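Local coordinates for fusolin (Unidentified entomopoxvirus, PDB 4OW5), which enhances entomopoxvirus virulence, probably by acting on chitin as a lytic polysaccharide monooxygenase, and crystallises in vivo into viral spindles, at the interface of chains A and B. Coordinates in Å, arbitrary orientation; residue numbers count along the deposited sequence, not the author numbering. Chains: chain A/B, Fusolin.

The interface of chains A and B. Residues chain A 5-8, 120; chain B 345, 348-349.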
loop_
_atom_site.group_PDB
_atom_site.type_symbol
_atom_site.label_atom_id
_atom_site.label_comp_id
_atom_site.label_asym_id
_atom_site.label_seq_id
_atom_site.Cartn_x
_atom_site.Cartn_y
_atom_site.Cartn_z
ATOM N N THR A 5 10.961 20.572 -5.976
ATOM C CA THR A 5 11.967 19.608 -6.421
ATOM C C THR A 5 12.076 18.487 -5.421
ATOM O O THR A 5 12.462 17.395 -5.808
ATOM C CB THR A 5 13.300 20.223 -6.726
ATOM O OG1 THR A 5 13.666 21.092 -5.664
ATOM C CG2 THR A 5 13.293 20.919 -8.068
ATOM N N PHE A 6 11.746 18.712 -4.165
ATOM C CA PHE A 6 11.743 17.597 -3.199
ATOM C C PHE A 6 10.638 17.780 -2.179
ATOM O O PHE A 6 10.722 18.744 -1.427
ATOM C CB PHE A 6 13.082 17.411 -2.466
ATOM C CG PHE A 6 13.040 16.115 -1.691
ATOM C CD1 PHE A 6 12.999 14.902 -2.354
ATOM C CD2 PHE A 6 12.884 16.113 -0.310
ATOM C CE1 PHE A 6 12.766 13.724 -1.673
ATOM C CE2 PHE A 6 12.751 14.908 0.394
ATOM C CZ PHE A 6 12.708 13.716 -0.301
ATOM N N PRO A 7 9.631 16.872 -2.090
ATOM C CA PRO A 7 9.362 15.724 -2.998
ATOM C C PRO A 7 8.989 16.273 -4.371
ATOM O O PRO A 7 8.248 17.247 -4.433
ATOM C CB PRO A 7 8.184 14.981 -2.340
ATOM C CG PRO A 7 7.846 15.695 -1.106
ATOM C CD PRO A 7 8.564 17.034 -1.095
ATOM N N ILE A 8 9.494 15.684 -5.435
ATOM C CA ILE A 8 9.318 16.212 -6.797
ATOM C C ILE A 8 7.846 16.441 -7.122
ATOM O O ILE A 8 7.003 15.574 -6.843
ATOM C CB ILE A 8 10.024 15.339 -7.858
ATOM C CG1 ILE A 8 10.103 16.081 -9.204
ATOM C CG2 ILE A 8 9.426 13.946 -8.017
ATOM C CD1 ILE A 8 11.024 15.396 -10.275
ATOM N N THR A 120 7.115 9.722 -4.755
ATOM C CA THR A 120 8.377 9.709 -4.056
ATOM C C THR A 120 8.196 8.673 -2.944
ATOM O O THR A 120 7.248 8.793 -2.162
ATOM C CB THR A 120 8.711 11.091 -3.479
ATOM O OG1 THR A 120 9.014 11.984 -4.558
ATOM C CG2 THR A 120 9.867 11.025 -2.440
ATOM N N TYR B 345 18.131 10.626 -6.992
ATOM C CA TYR B 345 16.894 10.958 -6.249
ATOM C C TYR B 345 16.745 10.020 -5.055
ATOM O O TYR B 345 16.411 10.483 -3.985
ATOM C CB TYR B 345 15.666 10.879 -7.141
ATOM C CG TYR B 345 14.467 11.562 -6.540
ATOM C CD1 TYR B 345 14.431 12.944 -6.393
ATOM C CD2 TYR B 345 13.365 10.830 -6.103
ATOM C CE1 TYR B 345 13.347 13.582 -5.802
ATOM C CE2 TYR B 345 12.262 11.465 -5.517
ATOM C CZ TYR B 345 12.258 12.840 -5.373
ATOM O OH TYR B 345 11.162 13.517 -4.860
ATOM N N TYR B 348 18.950 11.371 -2.360
ATOM C CA TYR B 348 18.367 12.611 -1.826
ATOM C C TYR B 348 17.309 12.277 -0.754
ATOM O O TYR B 348 17.316 12.859 0.321
ATOM C CB TYR B 348 17.740 13.487 -2.930
ATOM C CG TYR B 348 17.630 14.947 -2.521
ATOM C CD1 TYR B 348 16.544 15.402 -1.776
ATOM C CD2 TYR B 348 18.671 15.836 -2.759
ATOM C CE1 TYR B 348 16.471 16.713 -1.330
ATOM C CE2 TYR B 348 18.631 17.139 -2.278
ATOM C CZ TYR B 348 17.498 17.596 -1.624
ATOM O OH TYR B 348 17.432 18.880 -1.146
ATOM N N ILE B 349 16.445 11.298 -1.027
ATOM C CA ILE B 349 15.416 10.884 -0.053
ATOM C C ILE B 349 16.075 10.452 1.251
ATOM O O ILE B 349 15.689 10.931 2.322
ATOM C CB ILE B 349 14.549 9.739 -0.615
ATOM C CG1 ILE B 349 13.699 10.180 -1.822
ATOM C CG2 ILE B 349 13.641 9.163 0.472
ATOM C CD1 ILE B 349 13.204 8.991 -2.649
#
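B:Tyr345 pushes its phenol from helix 338-352 of one fusolin chain between A:Phe6 and A:Thr120 of the other, on strands of the lytic polysaccharide monooxygenase domain with its fibronectin type III fold. The two-fold repeats this helix-to-strand contact with the chains exchanged, and the pair may help hold the two chains together in the crystal. B:Tyr345 is the most deeply buried residue here, with 71 Å² hidden by the partner. Its CG stands anti to the backbone N (chi1 -164°), which carries the ring away from the helix and brings the hydroxyl against the partner chain. There B:Tyr345 OH accepts a nearly straight hydrogen bond from the backbone N of A:Ile8, at 2.8 Å and 169° at the hydrogen. B:Tyr345 OH also lies 2.7 Å from A:Thr120 OG1 in a second hydrogen bond of undecided direction; the threonine hydroxyl sits at the edge of the phenol, in the ring plane. Two partners thus restrain the phenol oxygen, while A:Ile8 CG2 packs 4.0 Å from B:Tyr345 CZ. On another side, CE1 of B:Tyr345 meets the edge of A:Phe6 in plane, 3.7 Å from A:Phe6 CD1.

A:Phe6 also offers a face to B:Tyr348, whose CD1–CE1 side lies over it toward the rim, B:Tyr348 CE1 3.5 Å from A:Phe6 CG, with the ring planes at 58° in an edge-to-face pair. Contact is slighter here, with 18 Å² of B:Tyr348 and 12 Å² of B:Ile349 hidden. B:Ile349 makes apolar contacts, its CG1 against A:Phe6 CE1 and its CD1 3.9 Å from A:Thr120 CG2.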